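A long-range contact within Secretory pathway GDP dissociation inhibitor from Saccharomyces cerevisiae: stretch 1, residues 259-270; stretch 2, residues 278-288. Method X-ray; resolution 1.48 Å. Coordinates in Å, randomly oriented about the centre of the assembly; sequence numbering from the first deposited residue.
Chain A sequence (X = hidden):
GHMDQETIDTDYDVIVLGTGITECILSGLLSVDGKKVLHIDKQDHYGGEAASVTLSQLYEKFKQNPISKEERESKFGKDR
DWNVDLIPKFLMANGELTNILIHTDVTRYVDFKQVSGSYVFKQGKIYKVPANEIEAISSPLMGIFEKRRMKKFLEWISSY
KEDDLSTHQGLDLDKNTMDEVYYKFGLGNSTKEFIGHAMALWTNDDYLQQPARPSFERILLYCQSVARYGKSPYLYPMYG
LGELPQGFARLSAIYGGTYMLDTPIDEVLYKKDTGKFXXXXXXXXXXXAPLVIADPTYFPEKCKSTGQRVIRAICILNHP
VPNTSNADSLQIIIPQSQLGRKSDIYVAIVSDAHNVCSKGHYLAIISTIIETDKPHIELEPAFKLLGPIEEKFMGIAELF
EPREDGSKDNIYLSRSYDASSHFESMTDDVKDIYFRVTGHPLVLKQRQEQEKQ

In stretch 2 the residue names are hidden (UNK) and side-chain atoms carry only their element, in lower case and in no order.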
# COMPACT_ATOMS: atom_id res chain seq x y z
N TYR A 259 -15.81 -7.64 -3.07
CA TYR A 259 -15.02 -7.79 -1.82
C TYR A 259 -15.86 -8.22 -0.62
O TYR A 259 -16.94 -7.68 -0.38
CB TYR A 259 -14.23 -6.49 -1.51
CG TYR A 259 -12.95 -6.47 -2.33
CD1 TYR A 259 -11.76 -6.89 -1.76
CD2 TYR A 259 -12.98 -6.15 -3.70
CE1 TYR A 259 -10.58 -6.93 -2.51
CE2 TYR A 259 -11.81 -6.23 -4.48
CZ TYR A 259 -10.62 -6.65 -3.88
OH TYR A 259 -9.46 -6.78 -4.60
N MET A 260 -15.31 -9.17 0.14
CA MET A 260 -15.91 -9.61 1.42
C MET A 260 -14.81 -9.68 2.46
O MET A 260 -13.79 -10.30 2.22
CB MET A 260 -16.58 -10.98 1.28
CG MET A 260 -17.77 -10.98 0.38
SD MET A 260 -18.26 -12.65 -0.01
CE MET A 260 -19.65 -12.33 -1.12
N LEU A 261 -15.00 -9.00 3.59
CA LEU A 261 -14.08 -9.12 4.73
C LEU A 261 -14.76 -9.86 5.89
O LEU A 261 -15.99 -10.12 5.86
CB LEU A 261 -13.61 -7.75 5.19
CG LEU A 261 -12.79 -6.88 4.22
CD1 LEU A 261 -12.58 -5.55 4.92
CD2 LEU A 261 -11.47 -7.52 3.80
N ASP A 262 -13.98 -10.19 6.92
CA ASP A 262 -14.52 -10.88 8.12
C ASP A 262 -15.38 -12.07 7.70
O ASP A 262 -16.43 -12.35 8.30
CB ASP A 262 -15.36 -9.89 8.97
CG ASP A 262 -15.67 -10.40 10.38
OD1 ASP A 262 -16.67 -9.91 10.94
OD2 ASP A 262 -14.94 -11.24 10.94
N THR A 263 -14.90 -12.80 6.69
CA THR A 263 -15.64 -13.89 6.09
C THR A 263 -14.74 -15.12 6.05
O THR A 263 -13.99 -15.33 5.11
CB THR A 263 -16.15 -13.48 4.67
OG1 THR A 263 -17.04 -12.37 4.79
CG2 THR A 263 -16.88 -14.61 3.98
N PRO A 264 -14.78 -15.92 7.14
CA PRO A 264 -14.07 -17.20 7.17
C PRO A 264 -14.40 -18.07 5.96
O PRO A 264 -15.51 -18.06 5.46
CB PRO A 264 -14.61 -17.87 8.44
CG PRO A 264 -14.83 -16.69 9.34
CD PRO A 264 -15.44 -15.63 8.42
N ILE A 265 -13.42 -18.85 5.51
CA ILE A 265 -13.70 -19.90 4.55
C ILE A 265 -14.08 -21.16 5.33
O ILE A 265 -13.21 -21.81 5.88
CB ILE A 265 -12.46 -20.16 3.63
CG1 ILE A 265 -12.02 -18.86 2.93
CG2 ILE A 265 -12.76 -21.27 2.60
CD1 ILE A 265 -13.12 -18.09 2.14
N ASP A 266 -15.37 -21.45 5.38
CA ASP A 266 -15.88 -22.63 6.09
C ASP A 266 -15.33 -23.91 5.50
O ASP A 266 -14.98 -24.84 6.24
CB ASP A 266 -17.40 -22.69 6.03
CG ASP A 266 -18.08 -21.51 6.70
OD1 ASP A 266 -19.24 -21.26 6.31
OD2 ASP A 266 -17.50 -20.88 7.61
N GLU A 267 -15.28 -23.97 4.17
CA GLU A 267 -14.85 -25.15 3.43
C GLU A 267 -14.38 -24.74 2.03
O GLU A 267 -15.02 -23.95 1.33
CB GLU A 267 -16.01 -26.14 3.28
CG GLU A 267 -15.59 -27.52 2.80
CD GLU A 267 -16.78 -28.45 2.60
OE1 GLU A 267 -16.60 -29.51 1.95
OE2 GLU A 267 -17.89 -28.12 3.07
N VAL A 268 -13.25 -25.29 1.63
CA VAL A 268 -12.83 -25.22 0.24
C VAL A 268 -13.42 -26.40 -0.52
O VAL A 268 -13.40 -27.52 -0.01
CB VAL A 268 -11.29 -25.23 0.11
CG1 VAL A 268 -10.88 -25.11 -1.33
CG2 VAL A 268 -10.70 -24.06 0.90
N LEU A 269 -13.96 -26.15 -1.71
CA LEU A 269 -14.61 -27.19 -2.51
C LEU A 269 -13.72 -27.64 -3.67
O LEU A 269 -13.08 -26.83 -4.33
CB LEU A 269 -15.98 -26.72 -3.03
CG LEU A 269 -16.96 -26.25 -1.96
CD1 LEU A 269 -18.17 -25.62 -2.59
CD2 LEU A 269 -17.37 -27.37 -1.00
N TYR A 270 -13.70 -28.95 -3.90
CA TYR A 270 -12.83 -29.58 -4.88
C TYR A 270 -13.63 -30.50 -5.78
O TYR A 270 -14.61 -31.10 -5.32
CB TYR A 270 -11.77 -30.42 -4.18
CG TYR A 270 -10.86 -29.64 -3.27
CD1 TYR A 270 -11.16 -29.52 -1.91
CD2 TYR A 270 -9.70 -29.04 -3.75
CE1 TYR A 270 -10.33 -28.82 -1.05
CE2 TYR A 270 -8.86 -28.32 -2.90
CZ TYR A 270 -9.19 -28.21 -1.55
OH TYR A 270 -8.38 -27.52 -0.67
N UNK A 278 -12.74 -25.83 -7.06
CA UNK A 278 -13.98 -25.42 -7.68
C UNK A 278 -14.73 -24.26 -7.00
O UNK A 278 -15.48 -23.53 -7.66
c UNK A 278 -14.93 -26.61 -7.86
c UNK A 278 -14.52 -27.58 -8.96
o UNK A 278 -15.62 -29.19 -10.33
c UNK A 278 -15.56 -28.67 -9.19
o UNK A 278 -16.30 -29.01 -8.23
N UNK A 279 -14.49 -24.08 -5.70
CA UNK A 279 -15.10 -22.96 -4.96
C UNK A 279 -14.89 -22.95 -3.47
O UNK A 279 -14.06 -23.70 -2.93
N UNK A 280 -15.65 -22.09 -2.79
CA UNK A 280 -15.57 -21.93 -1.32
C UNK A 280 -16.98 -21.81 -0.74
O UNK A 280 -17.87 -21.25 -1.38
c UNK A 280 -15.27 -19.40 -1.38
c UNK A 280 -14.70 -20.71 -0.88
c UNK A 280 -13.26 -20.90 -1.31
N UNK A 281 -17.15 -22.32 0.49
CA UNK A 281 -18.38 -22.12 1.25
C UNK A 281 -18.11 -21.13 2.37
O UNK A 281 -17.11 -21.22 3.09
n UNK A 281 -22.25 -26.30 4.21
c UNK A 281 -18.86 -23.45 1.82
c UNK A 281 -20.55 -24.83 3.12
c UNK A 281 -20.20 -23.42 2.59
c UNK A 281 -21.85 -24.87 3.92
N UNK A 282 -19.02 -20.16 2.51
CA UNK A 282 -18.91 -19.13 3.51
C UNK A 282 -20.27 -18.93 4.16
O UNK A 282 -21.27 -19.49 3.68
c UNK A 282 -18.46 -17.79 2.87
c UNK A 282 -17.24 -17.95 1.91
o UNK A 282 -19.56 -17.26 2.13
N UNK A 283 -20.31 -18.13 5.24
CA UNK A 283 -21.55 -17.71 5.91
C UNK A 283 -22.52 -16.99 4.97
O UNK A 283 -23.71 -16.89 5.26
c UNK A 283 -20.18 -14.66 7.94
c UNK A 283 -21.22 -16.80 7.10
n UNK A 283 -19.20 -12.48 8.69
c UNK A 283 -19.71 -13.27 7.54
c UNK A 283 -20.63 -15.44 6.72
N UNK A 284 -21.99 -16.48 3.85
CA UNK A 284 -22.80 -15.75 2.86
C UNK A 284 -23.25 -16.61 1.68
O UNK A 284 -24.02 -16.16 0.83
c UNK A 284 -22.03 -14.52 2.33
c UNK A 284 -20.94 -12.28 2.64
c UNK A 284 -22.95 -12.90 4.03
c UNK A 284 -21.69 -13.42 3.34
N UNK A 285 -22.77 -17.84 1.62
CA UNK A 285 -23.12 -18.75 0.53
C UNK A 285 -21.92 -19.46 -0.06
O UNK A 285 -20.80 -19.36 0.44
N UNK A 286 -22.18 -20.19 -1.13
CA UNK A 286 -21.15 -20.95 -1.81
C UNK A 286 -20.86 -20.25 -3.15
O UNK A 286 -21.77 -19.91 -3.92
o UNK A 286 -21.69 -22.99 -0.66
c UNK A 286 -20.58 -23.17 -2.81
c UNK A 286 -21.59 -22.41 -1.98
N UNK A 287 -19.57 -20.01 -3.40
CA UNK A 287 -19.10 -19.27 -4.57
C UNK A 287 -18.15 -20.15 -5.36
O UNK A 287 -17.34 -20.87 -4.77
c UNK A 287 -18.42 -17.98 -4.13
c UNK A 287 -19.01 -16.96 -1.89
c UNK A 287 -19.30 -17.13 -3.24
c UNK A 287 -21.05 -15.69 -1.58
c UNK A 287 -20.48 -16.60 -3.75
c UNK A 287 -21.35 -15.87 -2.92
c UNK A 287 -19.89 -16.22 -1.05
N UNK A 288 -18.27 -20.11 -6.69
CA UNK A 288 -17.50 -21.01 -7.57
C UNK A 288 -16.65 -20.25 -8.58
O UNK A 288 -17.07 -19.22 -9.08
c UNK A 288 -19.18 -22.91 -7.32
c UNK A 288 -18.44 -21.97 -8.29
c UNK A 288 -20.09 -23.83 -8.08
c UNK A 288 -20.66 -24.90 -7.17
n UNK A 288 -21.69 -25.71 -7.90
O HOH W 1 -18.71 -10.08 7.53
O HOH W 2 -17.83 -17.60 6.60

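Position 278 carries three carbons in a row, the third bearing two oxygens: a carboxylate on a two-methylene arm, hence Glu-278. Its backbone N donates to Leu-269 O at 2.9 Å, while OE2 lies 3.9 Å from Tyr-270 C.

Position 279 has no side-chain atoms and is Gly-279. Its O accepts from Leu-269 N at 2.7 Å, nearly in line, and its N gives a weak bond to Leu-269 O (3.4 Å). A CB here would clash with the carbonyl O of position 287, 2.3 Å away, so the bare backbone fits the space.

At 280 one carbon carries two more, a compact fork without heteroatoms: Val-280. It points to the same face as Val-268, and its CG1 meets Ile-265 CG2 at 4.0 Å. Its CA also lies 3.4 Å from Glu-267 O, in a CA-H...O contact.

Position 281 shows four carbons in a row ending in nitrogen, which identifies Lys-281. Its N donates to Glu-267 O at 2.8 Å; its O receives weak bonds from Asp-266 N (2.9 Å) and Glu-267 N (3.5 Å). The CB atoms of Lys-281 and Glu-267 are 4.2 Å apart, but the extended lysine leads its amine away from stretch 1.

At 282 a carbon bears one oxygen and one carbon, as in threonine. The CB of Thr-282 packs 3.7 Å from Thr-263 CG2. Its hydroxyl OG1 accepts from the backbone N of position 284 (3.1 Å) and donates to the O of position 285 (3.0 Å), bracing the type I turn that starts here.

Position 283 is again four carbons and a terminal nitrogen: Lys-283. Its arm reaches back to stretch 1, where NZ donates to Asp-262 O at 2.8 Å; water 1 accepts from NZ and donates to Leu-261 O. Water 2 similarly accepts from Lys-283 N and donates to Pro-264 O.

The four carbons at 284 fork at the second, giving Leu-284, whose CD1 touches Met-260 SD at 3.8 Å.

Position 285 lacks a side chain and touches nothing on stretch 1. Its backbone angles would jam a CB against the preceding carbonyl, as expected for Gly-285, which closes the turn.

At 286 one carbon carries an oxygen and a carbon: Thr-286, with CG2 3.4 Å from Leu-269 CD1.

Position 287 has one carbon leading to a six-carbon ring with no oxygen, so Phe-287. Met-260 CE approaches its CZ at 3.7 Å, obliquely to the ring.

Four carbons ending in nitrogen make 288 Lys-288, which stays 5.3 Å or more from stretch 1 through its side chain.

The contact joins an antiparallel ladder, Glu-267 to Leu-269 against Lys-281 to Gly-279, to packing around the turn. Backbone bonds set the register, and the hairpin pairs Val-280 with Phe-287 by two further bonds of 2.9 Å between their N and O atoms. Beyond the ladder, Met-260 covers Leu-284 and Phe-287, while Lys-283 and the two waters tie the turn to the loop.

Stretch 2 (278-288) EGVKTKLGTFK
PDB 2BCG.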